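Local coordinates for protein CsuC (PDB 6FJY) that probably serves as the periplasmic chaperone of archaic chaperone-usher Csu pili, holding the tip adhesin subunit CsuE in a pre-assembly complex by donor-strand complementation, at residues A[147-152]-A[165-170]; A[171-176]-A[223-228]; A[19-24]-A[70-75]; A[33-38]-A[55-60]. All coordinates share one frame; numbering follows the deposited sequence.

The four contacts illustrate how a pilus chaperone of two Ig-like domains is assembled from strand pairings. Contacts 3 and 4 belong to the PapD N-terminal domain and share a sheet, their centres about 9 Å apart; contact 4 is nested inside the loop that contact 3 closes, and strands 55-64 and 69-76 are sheet neighbours. Contacts 1 and 2 follow along the chain on the other side of its centre, their own centres about 11 Å apart, and touch through P147, L149 and A173. Between the two groups the centres lie about 25 to 32 Å apart without contact, consistent with each pair belonging to its own Ig-like domain.

Contact 1 (A[147-152]-A[165-170])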
loop_
_atom_site.group_PDB
_atom_site.type_symbol
_atom_site.label_atom_id
_atom_site.label_comp_id
_atom_site.label_asym_id
_atom_site.label_seq_id
_atom_site.Cartn_x
_atom_site.Cartn_y
_atom_site.Cartn_z
ATOM N N PRO A 147 9.816 16.575 -7.846
ATOM C CA PRO A 147 9.130 17.257 -8.948
ATOM C C PRO A 147 9.519 18.726 -9.022
ATOM O O PRO A 147 9.663 19.396 -8.001
ATOM C CB PRO A 147 7.646 17.082 -8.609
ATOM C CG PRO A 147 7.611 16.906 -7.127
ATOM C CD PRO A 147 8.882 16.155 -6.786
ATOM N N VAL A 148 9.696 19.219 -10.249
ATOM C CA VAL A 148 9.962 20.630 -10.526
ATOM C C VAL A 148 8.910 21.083 -11.526
ATOM O O VAL A 148 8.996 20.747 -12.715
ATOM C CB VAL A 148 11.375 20.876 -11.084
ATOM C CG1 VAL A 148 11.574 22.350 -11.352
ATOM C CG2 VAL A 148 12.444 20.372 -10.121
ATOM N N LEU A 149 7.929 21.846 -11.061
ATOM C CA LEU A 149 6.707 22.044 -11.826
ATOM C C LEU A 149 6.595 23.473 -12.343
ATOM O O LEU A 149 6.854 24.438 -11.617
ATOM C CB LEU A 149 5.465 21.689 -10.997
ATOM C CG LEU A 149 5.411 20.263 -10.450
ATOM C CD1 LEU A 149 4.087 19.975 -9.751
ATOM C CD2 LEU A 149 5.642 19.259 -11.561
ATOM N N GLN A 150 6.180 23.583 -13.601
ATOM C CA GLN A 150 5.878 24.848 -14.242
ATOM C C GLN A 150 4.516 24.739 -14.905
ATOM O O GLN A 150 4.070 23.649 -15.266
ATOM C CB GLN A 150 6.946 25.207 -15.281
ATOM C CG GLN A 150 8.146 25.905 -14.703
ATOM C CD GLN A 150 9.292 25.975 -15.675
ATOM O OE1 GLN A 150 9.100 25.887 -16.887
ATOM N NE2 GLN A 150 10.503 26.099 -15.146
ATOM N N TRP A 151 3.844 25.875 -15.020
ATOM C CA TRP A 151 2.530 25.944 -15.627
ATOM C C TRP A 151 2.513 27.016 -16.710
ATOM O O TRP A 151 3.415 27.850 -16.813
ATOM C CB TRP A 151 1.430 26.216 -14.590
ATOM C CG TRP A 151 1.436 27.601 -14.021
ATOM C CD1 TRP A 151 2.173 28.049 -12.973
ATOM C CD2 TRP A 151 0.640 28.708 -14.454
ATOM N NE1 TRP A 151 1.890 29.364 -12.723
ATOM C CE2 TRP A 151 0.955 29.796 -13.623
ATOM C CE3 TRP A 151 -0.306 28.884 -15.465
ATOM C CZ2 TRP A 151 0.366 31.051 -13.777
ATOM C CZ3 TRP A 151 -0.892 30.127 -15.617
ATOM C CH2 TRP A 151 -0.554 31.194 -14.777
ATOM N N SER A 152 1.473 26.951 -17.534
ATOM C CA SER A 152 1.159 27.885 -18.604
ATOM C C SER A 152 -0.250 27.562 -19.070
ATOM O O SER A 152 -0.683 26.407 -19.010
ATOM C CB SER A 152 2.151 27.798 -19.774
ATOM O OG SER A 152 1.912 26.652 -20.571
ATOM N N LEU A 165 0.818 21.683 -17.251
ATOM C CA LEU A 165 1.757 21.497 -16.155
ATOM C C LEU A 165 2.956 20.709 -16.661
ATOM O O LEU A 165 2.793 19.660 -17.291
ATOM C CB LEU A 165 1.101 20.766 -14.984
ATOM C CG LEU A 165 0.581 21.604 -13.813
ATOM C CD1 LEU A 165 0.140 22.960 -14.269
ATOM C CD2 LEU A 165 -0.567 20.877 -13.115
ATOM N N LYS A 166 4.154 21.215 -16.392
ATOM C CA LYS A 166 5.374 20.552 -16.820
ATOM C C LYS A 166 6.190 20.160 -15.598
ATOM O O LYS A 166 6.276 20.913 -14.628
ATOM C CB LYS A 166 6.214 21.445 -17.746
ATOM C CG LYS A 166 7.518 20.790 -18.176
ATOM C CD LYS A 166 8.371 21.691 -19.059
ATOM C CE LYS A 166 7.765 21.927 -20.420
ATOM N NZ LYS A 166 8.564 22.958 -21.153
ATOM N N ASN A 167 6.739 18.955 -15.633
ATOM C CA ASN A 167 7.629 18.464 -14.596
ATOM C C ASN A 167 9.018 18.302 -15.203
ATOM O O ASN A 167 9.208 17.492 -16.115
ATOM C CB ASN A 167 7.119 17.137 -14.038
ATOM C CG ASN A 167 7.775 16.763 -12.745
ATOM O OD1 ASN A 167 8.823 17.299 -12.390
ATOM N ND2 ASN A 167 7.167 15.824 -12.024
ATOM N N ASN A 168 9.979 19.070 -14.694
ATOM C CA ASN A 168 11.378 18.978 -15.102
ATOM C C ASN A 168 12.218 18.145 -14.145
ATOM O O ASN A 168 13.430 18.025 -14.345
ATOM C CB ASN A 168 11.964 20.373 -15.258
ATOM C CG ASN A 168 11.211 21.184 -16.277
ATOM O OD1 ASN A 168 11.037 20.755 -17.420
ATOM N ND2 ASN A 168 10.730 22.352 -15.868
ATOM N N GLY A 169 11.615 17.646 -13.063
ATOM C CA GLY A 169 12.309 16.787 -12.132
ATOM C C GLY A 169 12.271 15.324 -12.542
ATOM O O GLY A 169 11.548 14.916 -13.443
ATOM N N GLN A 170 13.074 14.526 -11.839
ATOM C CA GLN A 170 13.190 13.098 -12.089
ATOM C C GLN A 170 12.166 12.272 -11.314
ATOM O O GLN A 170 12.183 11.041 -11.423
ATOM C CB GLN A 170 14.603 12.615 -11.739
ATOM C CG GLN A 170 15.755 13.320 -12.473
ATOM C CD GLN A 170 15.989 12.803 -13.896
ATOM O OE1 GLN A 170 15.190 12.042 -14.443
ATOM N NE2 GLN A 170 17.115 13.187 -14.477
#
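A β hairpin built from strands 149-154 and 162-167 supplies two adjacent inner strands of a five-strand sheet in the C-terminal half of the chaperone, and this contact covers its open end, away from the connecting turn, where the paired strands give way to loops. Q150 and K166 are a hydrogen-bonded antiparallel pair: Q150 N reaches K166 O at 2.9 Å, and K166 N returns to Q150 O at 2.7 Å. One step on, N168 N meets V148 O at 2.8 Å, in the carbonyl plane, and prolongs the pairing past the last strand residue.

Beyond that point a side chain takes over from the backbone. The carboxamide of N167, whose CG stands anti to the backbone N (chi1 -165°), turns its OD1 to V148 N at 3.0 Å, with the donor 40° above the carbonyl plane. The same oxygen, N167 OD1, accepts from G169 N at 2.9 Å, closing an Asx turn, so two N-H groups grip one atom. At the other end of the amide, ND2 binds the carbonyls of K171 and V197, which fixes the rotation of the group and ties the turn to the loop that follows and to strand 195-197.

Apolar atoms cover this buried amide. L149 lies aslant to it, CD2 coming within 3.5 Å of N167 CG, and P147 CB rests 3.7 Å from N167 ND2. Further along the same face, L165 CD1 presses against W151 CB at 3.5 Å, where I236 of strand 232-238 also packs. The whole is an antiparallel hairpin of an Ig-like β sandwich, ended by an Asx turn.

Contact 2 (A[171-176]-A[223-228]); sequences KFARLS and GVDSSG
R174 leaves the backbone with CG anti to its N (chi1 -174°) and then bends at chi3 (28°), which brings the edge of its guanidinium alongside the turn after strand 220-225, while D225, with CG likewise anti to N, extends its carboxylate to the backbone of R174. The two groups meet where the short strand 173-175, paired with strand 195-197, touches an edge strand of the five-strand sheet, so the contact joins two sheets of the Ig-like β sandwich through a single bridge, L175 with D225.

R174 N gives its hydrogen to D225 OD1 at 2.5 Å, a very short bond that meets the oxygen nearly along its C-O axis yet is bent at the hydrogen (142°). Backbone bonds flank it: S226 N gives to R174 O at 2.9 Å, in the carbonyl plane, and S176 N gives to V224 O at 3.1 Å.

The guanidinium lies beside the turn and sends R174 NH2 to S226 O at 2.9 Å, the carbonyl meeting it near the guanidinium plane although the donor stands above the plane of that carbonyl. NH1 is held by Y196 OH, and the ring of Y9 adds a cation-pi contact. F172 CE2 sits 3.7 Å above one face of the R174 guanidinium plane, offset toward its rim. The same ring carbon, F172 CE2, also meets the turn itself, lying 3.4 Å from S227 CB.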
loop_
_atom_site.group_PDB
_atom_site.type_symbol
_atom_site.label_atom_id
_atom_site.label_comp_id
_atom_site.label_asym_id
_atom_site.label_seq_id
_atom_site.Cartn_x
_atom_site.Cartn_y
_atom_site.Cartn_z
ATOM N N LYS A 171 11.297 12.903 -10.516
ATOM C CA LYS A 171 10.244 12.189 -9.795
ATOM C C LYS A 171 8.893 12.834 -10.085
ATOM O O LYS A 171 8.806 14.012 -10.439
ATOM C CB LYS A 171 10.467 12.157 -8.284
ATOM C CG LYS A 171 11.610 11.264 -7.831
ATOM C CD LYS A 171 11.579 11.046 -6.333
ATOM C CE LYS A 171 10.577 9.948 -5.950
ATOM N NZ LYS A 171 9.174 10.413 -6.041
ATOM N N PHE A 172 7.843 12.025 -9.976
ATOM C CA PHE A 172 6.480 12.467 -10.246
ATOM C C PHE A 172 5.949 13.372 -9.135
ATOM O O PHE A 172 6.426 13.368 -7.997
ATOM C CB PHE A 172 5.538 11.270 -10.399
ATOM C CG PHE A 172 5.294 10.513 -9.112
ATOM C CD1 PHE A 172 6.208 9.566 -8.662
ATOM C CD2 PHE A 172 4.167 10.763 -8.343
ATOM C CE1 PHE A 172 5.990 8.863 -7.477
ATOM C CE2 PHE A 172 3.941 10.064 -7.149
ATOM C CZ PHE A 172 4.858 9.115 -6.714
ATOM N N ALA A 173 4.915 14.128 -9.487
ATOM C CA ALA A 173 4.124 14.905 -8.551
ATOM C C ALA A 173 2.694 14.381 -8.589
ATOM O O ALA A 173 2.146 14.152 -9.671
ATOM C CB ALA A 173 4.148 16.396 -8.898
ATOM N N ARG A 174 2.117 14.136 -7.411
ATOM C CA ARG A 174 0.698 13.804 -7.277
ATOM C C ARG A 174 0.039 15.021 -6.629
ATOM O O ARG A 174 0.154 15.235 -5.418
ATOM C CB ARG A 174 0.476 12.515 -6.480
ATOM C CG ARG A 174 -0.990 12.060 -6.455
ATOM C CD ARG A 174 -1.243 10.679 -5.804
ATOM N NE ARG A 174 -0.254 10.341 -4.791
ATOM C CZ ARG A 174 0.593 9.320 -4.872
ATOM N NH1 ARG A 174 0.580 8.512 -5.919
ATOM N NH2 ARG A 174 1.470 9.114 -3.903
ATOM N N LEU A 175 -0.618 15.832 -7.451
ATOM C CA LEU A 175 -1.199 17.090 -7.020
ATOM C C LEU A 175 -2.670 16.903 -6.687
ATOM O O LEU A 175 -3.391 16.192 -7.396
ATOM C CB LEU A 175 -1.047 18.150 -8.104
ATOM C CG LEU A 175 0.370 18.468 -8.568
ATOM C CD1 LEU A 175 0.301 19.510 -9.660
ATOM C CD2 LEU A 175 1.248 18.939 -7.412
ATOM N N SER A 176 -3.109 17.547 -5.605
ATOM C CA SER A 176 -4.480 17.417 -5.117
ATOM C C SER A 176 -5.238 18.731 -5.263
ATOM O O SER A 176 -6.203 18.801 -6.026
ATOM C CB SER A 176 -4.494 16.914 -3.669
ATOM O OG SER A 176 -3.750 17.764 -2.812
ATOM N N GLY A 223 0.048 24.324 -4.670
ATOM C CA GLY A 223 -0.455 22.967 -4.746
ATOM C C GLY A 223 0.045 22.110 -3.602
ATOM O O GLY A 223 0.935 22.502 -2.843
ATOM N N VAL A 224 -0.539 20.918 -3.494
ATOM C CA VAL A 224 -0.185 19.936 -2.475
ATOM C C VAL A 224 0.222 18.659 -3.193
ATOM O O VAL A 224 -0.516 18.169 -4.054
ATOM C CB VAL A 224 -1.356 19.664 -1.509
ATOM C CG1 VAL A 224 -1.029 18.510 -0.567
ATOM C CG2 VAL A 224 -1.713 20.910 -0.719
ATOM N N ASP A 225 1.404 18.142 -2.865
ATOM C CA ASP A 225 1.931 16.941 -3.493
ATOM C C ASP A 225 1.942 15.820 -2.471
ATOM O O ASP A 225 2.426 16.000 -1.349
ATOM C CB ASP A 225 3.336 17.155 -4.060
ATOM C CG ASP A 225 3.913 15.884 -4.707
ATOM O OD1 ASP A 225 3.191 15.201 -5.473
ATOM O OD2 ASP A 225 5.094 15.573 -4.455
ATOM N N SER A 226 1.386 14.675 -2.854
ATOM C CA SER A 226 1.338 13.494 -2.003
ATOM C C SER A 226 2.298 12.404 -2.465
ATOM O O SER A 226 2.159 11.248 -2.055
ATOM C CB SER A 226 -0.098 12.985 -1.947
ATOM O OG SER A 226 -0.959 14.083 -1.707
ATOM N N SER A 227 3.264 12.764 -3.315
ATOM C CA SER A 227 4.205 11.794 -3.869
ATOM C C SER A 227 5.108 11.182 -2.805
ATOM O O SER A 227 5.409 9.983 -2.854
ATOM C CB SER A 227 5.043 12.459 -4.961
ATOM O OG SER A 227 5.903 13.455 -4.424
ATOM N N GLY A 228 5.554 11.985 -1.839
ATOM C CA GLY A 228 6.506 11.551 -0.838
ATOM C C GLY A 228 5.886 11.063 0.455
ATOM O O GLY A 228 4.732 10.627 0.508
#

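Contact 3 (A[19-24]-A[70-75]); sequences TAVWLQ and HMLRLT
Six backbone hydrogen bonds join strands 18-25 and 69-76, grouped in three antiparallel hydrogen-bonded pairs, T19 with L74, V21 with L72 and L23 with H70. The shortest runs from L72 N to V21 O at 2.6 Å, nearly along the C=O axis; its return partner, V21 N to L72 O, measures 2.8 Å and lies in the carbonyl plane. In the intervening pairs CA-H groups turn to carbonyls instead, as where A20 CA approaches L72 O at 3.3 Å.

This regular pairing is part of the Ig-like β sandwich of the PapD N-terminal domain. Its inner face carries V21, L23, L72 and L74, with V21 CG2 4.2 Å from L74 CD1; P57 packs on both leucines of strand 69-76, and I5 of strand 3-6 on V21 and L23.

Met-aromatic and CH-pi contacts dominate the other face. M71, its CG anti to the backbone N (chi1 -174°), runs aslant across the W22 indole. M71 CG lies over the ring face, 4.0 Å from the centroid of the W22 six-membered ring and 18° off its normal, whereas M71 SD comes in obliquely at 4.7 Å from that centroid. M71 CB touches the rim at W22 CZ3, 3.3 Å away. A20 CB, two residues before W22 on the same strand, meets M71 CG at 3.6 Å, roughly at right angles to the direction of the indole. K69 adds a cation-pi contact to the same indole.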
loop_
_atom_site.group_PDB
_atom_site.type_symbol
_atom_site.label_atom_id
_atom_site.label_comp_id
_atom_site.label_asym_id
_atom_site.label_seq_id
_atom_site.Cartn_x
_atom_site.Cartn_y
_atom_site.Cartn_z
ATOM N N THR A 19 8.862 -6.499 -5.968
ATOM C CA THR A 19 8.044 -6.179 -4.807
ATOM C C THR A 19 6.778 -7.023 -4.853
ATOM O O THR A 19 6.472 -7.672 -5.855
ATOM C CB THR A 19 7.677 -4.696 -4.745
ATOM O OG1 THR A 19 7.090 -4.402 -3.469
ATOM C CG2 THR A 19 6.695 -4.349 -5.835
ATOM N N ALA A 20 6.027 -6.986 -3.758
ATOM C CA ALA A 20 4.849 -7.823 -3.589
ATOM C C ALA A 20 3.614 -6.972 -3.322
ATOM O O ALA A 20 3.686 -5.936 -2.653
ATOM C CB ALA A 20 5.047 -8.833 -2.437
ATOM N N VAL A 21 2.485 -7.424 -3.855
ATOM C CA VAL A 21 1.170 -6.877 -3.549
ATOM C C VAL A 21 0.305 -8.036 -3.084
ATOM O O VAL A 21 0.363 -9.124 -3.664
ATOM C CB VAL A 21 0.533 -6.161 -4.754
ATOM C CG1 VAL A 21 -0.903 -5.785 -4.439
ATOM C CG2 VAL A 21 1.336 -4.891 -5.112
ATOM N N TRP A 22 -0.442 -7.827 -2.006
ATOM C CA TRP A 22 -1.245 -8.885 -1.419
ATOM C C TRP A 22 -2.671 -8.816 -1.935
ATOM O O TRP A 22 -3.244 -7.734 -2.087
ATOM C CB TRP A 22 -1.212 -8.801 0.103
ATOM C CG TRP A 22 0.152 -9.068 0.629
ATOM C CD1 TRP A 22 1.013 -8.159 1.152
ATOM C CD2 TRP A 22 0.828 -10.329 0.659
ATOM N NE1 TRP A 22 2.186 -8.772 1.515
ATOM C CE2 TRP A 22 2.098 -10.106 1.224
ATOM C CE3 TRP A 22 0.479 -11.625 0.280
ATOM C CZ2 TRP A 22 3.025 -11.129 1.410
ATOM C CZ3 TRP A 22 1.402 -12.646 0.477
ATOM C CH2 TRP A 22 2.660 -12.388 1.023
ATOM N N LEU A 23 -3.223 -9.987 -2.229
ATOM C CA LEU A 23 -4.607 -10.149 -2.652
ATOM C C LEU A 23 -5.278 -11.047 -1.628
ATOM O O LEU A 23 -4.901 -12.217 -1.493
ATOM C CB LEU A 23 -4.661 -10.800 -4.030
ATOM C CG LEU A 23 -4.115 -9.927 -5.160
ATOM C CD1 LEU A 23 -4.218 -10.642 -6.504
ATOM C CD2 LEU A 23 -4.791 -8.565 -5.183
ATOM N N GLN A 24 -6.269 -10.509 -0.916
ATOM C CA GLN A 24 -6.914 -11.225 0.169
ATOM C C GLN A 24 -8.432 -11.129 0.044
ATOM O O GLN A 24 -8.989 -10.036 -0.086
ATOM C CB GLN A 24 -6.425 -10.685 1.519
ATOM C CG GLN A 24 -6.864 -11.517 2.721
ATOM C CD GLN A 24 -6.068 -11.166 3.951
ATOM O OE1 GLN A 24 -5.222 -10.272 3.912
ATOM N NE2 GLN A 24 -6.320 -11.863 5.045
ATOM N N HIS A 70 -3.195 -14.383 -1.439
ATOM C CA HIS A 70 -2.196 -14.654 -2.460
ATOM C C HIS A 70 -1.224 -13.484 -2.553
ATOM O O HIS A 70 -1.586 -12.331 -2.307
ATOM C CB HIS A 70 -2.840 -14.893 -3.834
ATOM C CG HIS A 70 -3.691 -16.122 -3.916
ATOM N ND1 HIS A 70 -3.737 -16.912 -5.049
ATOM C CD2 HIS A 70 -4.551 -16.683 -3.033
ATOM C CE1 HIS A 70 -4.563 -17.924 -4.846
ATOM N NE2 HIS A 70 -5.068 -17.812 -3.630
ATOM N N MET A 71 0.017 -13.785 -2.907
ATOM C CA MET A 71 0.982 -12.738 -3.202
ATOM C C MET A 71 1.008 -12.513 -4.705
ATOM O O MET A 71 0.952 -13.464 -5.492
ATOM C CB MET A 71 2.368 -13.079 -2.657
ATOM C CG MET A 71 3.387 -11.952 -2.796
ATOM S SD MET A 71 5.025 -12.452 -2.306
ATOM C CE MET A 71 5.413 -13.310 -3.718
ATOM N N LEU A 72 1.011 -11.242 -5.086
ATOM C CA LEU A 72 1.230 -10.814 -6.457
ATOM C C LEU A 72 2.658 -10.288 -6.533
ATOM O O LEU A 72 2.979 -9.246 -5.956
ATOM C CB LEU A 72 0.205 -9.762 -6.871
ATOM C CG LEU A 72 0.475 -8.942 -8.140
ATOM C CD1 LEU A 72 0.658 -9.823 -9.387
ATOM C CD2 LEU A 72 -0.658 -7.957 -8.345
ATOM N N ARG A 73 3.516 -11.053 -7.185
ATOM C CA ARG A 73 4.919 -10.719 -7.351
ATOM C C ARG A 73 5.076 -9.835 -8.583
ATOM O O ARG A 73 4.595 -10.185 -9.667
ATOM C CB ARG A 73 5.723 -12.006 -7.511
ATOM C CG ARG A 73 7.134 -11.970 -7.043
ATOM C CD ARG A 73 7.776 -13.328 -7.264
ATOM N NE ARG A 73 7.590 -14.217 -6.123
ATOM C CZ ARG A 73 8.309 -14.162 -5.009
ATOM N NH1 ARG A 73 9.265 -13.250 -4.877
ATOM N NH2 ARG A 73 8.069 -15.020 -4.026
ATOM N N LEU A 74 5.705 -8.678 -8.407
ATOM C CA LEU A 74 6.037 -7.783 -9.513
ATOM C C LEU A 74 7.552 -7.755 -9.653
ATOM O O LEU A 74 8.244 -7.174 -8.813
ATOM C CB LEU A 74 5.484 -6.382 -9.282
ATOM C CG LEU A 74 3.999 -6.326 -8.967
ATOM C CD1 LEU A 74 3.585 -4.911 -8.697
ATOM C CD2 LEU A 74 3.229 -6.891 -10.153
ATOM N N THR A 75 8.060 -8.382 -10.714
ATOM C CA THR A 75 9.487 -8.626 -10.891
ATOM C C THR A 75 10.006 -7.897 -12.124
ATOM O O THR A 75 9.397 -7.978 -13.199
ATOM C CB THR A 75 9.771 -10.127 -11.013
ATOM O OG1 THR A 75 9.231 -10.804 -9.876
ATOM C CG2 THR A 75 11.264 -10.390 -11.060
#

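Contact 4 (A[33-38]-A[55-60]); sequences VQIRVF and IIPSPP
Strands 33-38 and 55-58 run almost exactly antiparallel (172°), yet their axes come no nearer than 6.8 Å, too wide for continuous pairing, and a single hydrogen bond crosses between them, from I35 N to P60 O at 2.8 Å. That bond is straight at the hydrogen, but its donor stands 37° above the carbonyl plane of P60, as the chain is still swinging in beside strand 31-41.

Apolar side chains fill the gap. I35 and V37 both point at the facing strand. I35 CG2, anti to the backbone N, passes alongside the P57 ring, the two side chains running opposite ways, and meets P57 CB at 3.7 Å, while I35 CD1 reaches P59 O at 3.5 Å. V37 splits its branches: V37 CG2 lies against P57 CG at 4.0 Å, while V37 CG1, anti to the backbone N (chi1 -179°), reaches at a slant to I55 CB at 4.2 Å. The P57 ring thus lies against two β-branched side chains of the facing strand, I35 at CB and V37 at CG, and L72 of strand 69-76 covers both I35 and P57.

The peptide bond before P59 is cis, and around it strand 55-64 changes partners: I56 and S58 bond to strand 69-76, whereas A62 bonds to V33. Such strand switching at a cis proline recalls PapD-type chaperone domains. With prolines at positions 57, 59 and 60 lacking an N-H, the chemistry implies a crossing held mainly by hydrophobic contact, with the one hydrogen bond to P60 O marking where pairing with strand 31-41 begins.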
loop_
_atom_site.group_PDB
_atom_site.type_symbol
_atom_site.label_atom_id
_atom_site.label_comp_id
_atom_site.label_asym_id
_atom_site.label_seq_id
_atom_site.Cartn_x
_atom_site.Cartn_y
_atom_site.Cartn_z
ATOM N N VAL A 33 -9.292 -13.173 -10.413
ATOM C CA VAL A 33 -8.511 -11.953 -10.565
ATOM C C VAL A 33 -7.555 -12.102 -11.738
ATOM O O VAL A 33 -6.796 -13.073 -11.810
ATOM C CB VAL A 33 -7.727 -11.638 -9.278
ATOM C CG1 VAL A 33 -6.958 -10.365 -9.433
ATOM C CG2 VAL A 33 -8.686 -11.556 -8.103
ATOM N N GLN A 34 -7.564 -11.116 -12.623
ATOM C CA GLN A 34 -6.586 -10.966 -13.687
ATOM C C GLN A 34 -5.696 -9.783 -13.347
ATOM O O GLN A 34 -6.172 -8.778 -12.810
ATOM C CB GLN A 34 -7.250 -10.730 -15.044
ATOM C CG GLN A 34 -6.255 -10.640 -16.197
ATOM C CD GLN A 34 -6.847 -10.019 -17.453
ATOM O OE1 GLN A 34 -7.961 -9.498 -17.438
ATOM N NE2 GLN A 34 -6.091 -10.056 -18.544
ATOM N N ILE A 35 -4.401 -9.931 -13.609
ATOM C CA ILE A 35 -3.394 -8.930 -13.285
ATOM C C ILE A 35 -2.615 -8.603 -14.548
ATOM O O ILE A 35 -2.115 -9.508 -15.220
ATOM C CB ILE A 35 -2.444 -9.425 -12.181
ATOM C CG1 ILE A 35 -3.238 -9.821 -10.934
ATOM C CG2 ILE A 35 -1.473 -8.347 -11.807
ATOM C CD1 ILE A 35 -3.583 -11.304 -10.870
ATOM N N ARG A 36 -2.535 -7.321 -14.888
ATOM C CA ARG A 36 -1.698 -6.846 -15.985
ATOM C C ARG A 36 -0.921 -5.614 -15.533
ATOM O O ARG A 36 -1.343 -4.895 -14.628
ATOM C CB ARG A 36 -2.527 -6.510 -17.228
ATOM C CG ARG A 36 -3.088 -7.734 -17.956
ATOM C CD ARG A 36 -4.066 -7.330 -19.037
ATOM N NE ARG A 36 -5.274 -6.732 -18.478
ATOM C CZ ARG A 36 -6.240 -6.179 -19.207
ATOM N NH1 ARG A 36 -6.134 -6.136 -20.529
ATOM N NH2 ARG A 36 -7.306 -5.659 -18.615
ATOM N N VAL A 37 0.239 -5.378 -16.144
ATOM C CA VAL A 37 1.030 -4.194 -15.824
ATOM C C VAL A 37 1.339 -3.463 -17.125
ATOM O O VAL A 37 1.924 -4.039 -18.046
ATOM C CB VAL A 37 2.322 -4.526 -15.056
ATOM C CG1 VAL A 37 3.103 -3.243 -14.733
ATOM C CG2 VAL A 37 1.995 -5.268 -13.785
ATOM N N PHE A 38 0.972 -2.196 -17.181
ATOM C CA PHE A 38 1.147 -1.363 -18.354
ATOM C C PHE A 38 2.174 -0.281 -18.069
ATOM O O PHE A 38 2.297 0.198 -16.941
ATOM C CB PHE A 38 -0.179 -0.716 -18.770
ATOM C CG PHE A 38 -1.210 -1.700 -19.252
ATOM C CD1 PHE A 38 -1.272 -2.057 -20.591
ATOM C CD2 PHE A 38 -2.100 -2.288 -18.367
ATOM C CE1 PHE A 38 -2.216 -2.961 -21.035
ATOM C CE2 PHE A 38 -3.048 -3.190 -18.809
ATOM C CZ PHE A 38 -3.103 -3.531 -20.139
ATOM N N ILE A 55 8.249 -5.227 -16.334
ATOM C CA ILE A 55 7.707 -5.661 -15.053
ATOM C C ILE A 55 6.710 -6.771 -15.329
ATOM O O ILE A 55 5.666 -6.550 -15.957
ATOM C CB ILE A 55 7.042 -4.506 -14.293
ATOM C CG1 ILE A 55 8.060 -3.417 -14.007
ATOM C CG2 ILE A 55 6.449 -5.011 -12.995
ATOM C CD1 ILE A 55 9.251 -3.941 -13.282
ATOM N N ILE A 56 7.022 -7.964 -14.851
ATOM C CA ILE A 56 6.214 -9.138 -15.140
ATOM C C ILE A 56 5.446 -9.508 -13.874
ATOM O O ILE A 56 6.065 -9.782 -12.836
ATOM C CB ILE A 56 7.082 -10.291 -15.661
ATOM C CG1 ILE A 56 7.795 -9.819 -16.936
ATOM C CG2 ILE A 56 6.214 -11.498 -16.002
ATOM C CD1 ILE A 56 8.655 -10.860 -17.610
ATOM N N PRO A 57 4.114 -9.476 -13.891
ATOM C CA PRO A 57 3.349 -9.898 -12.705
ATOM C C PRO A 57 3.243 -11.406 -12.650
ATOM O O PRO A 57 3.053 -12.078 -13.669
ATOM C CB PRO A 57 1.970 -9.270 -12.928
ATOM C CG PRO A 57 1.837 -9.253 -14.444
ATOM C CD PRO A 57 3.243 -9.016 -14.992
ATOM N N SER A 58 3.359 -11.938 -11.437
ATOM C CA SER A 58 3.227 -13.368 -11.207
ATOM C C SER A 58 2.291 -13.563 -10.021
ATOM O O SER A 58 2.609 -13.111 -8.899
ATOM C CB SER A 58 4.594 -14.004 -10.956
ATOM O OG SER A 58 4.470 -15.402 -10.721
ATOM N N PRO A 59 1.150 -14.241 -10.201
ATOM C CA PRO A 59 0.675 -14.790 -11.470
ATOM C C PRO A 59 -0.077 -13.748 -12.300
ATOM O O PRO A 59 -0.470 -12.720 -11.758
ATOM C CB PRO A 59 -0.282 -15.897 -11.018
ATOM C CG PRO A 59 -0.927 -15.295 -9.798
ATOM C CD PRO A 59 0.182 -14.479 -9.111
ATOM N N PRO A 60 -0.256 -13.999 -13.599
ATOM C CA PRO A 60 -1.107 -13.098 -14.395
ATOM C C PRO A 60 -2.602 -13.304 -14.144
ATOM O O PRO A 60 -3.394 -12.413 -14.467
ATOM C CB PRO A 60 -0.698 -13.405 -15.845
ATOM C CG PRO A 60 -0.197 -14.822 -15.788
ATOM C CD PRO A 60 0.422 -15.010 -14.437
#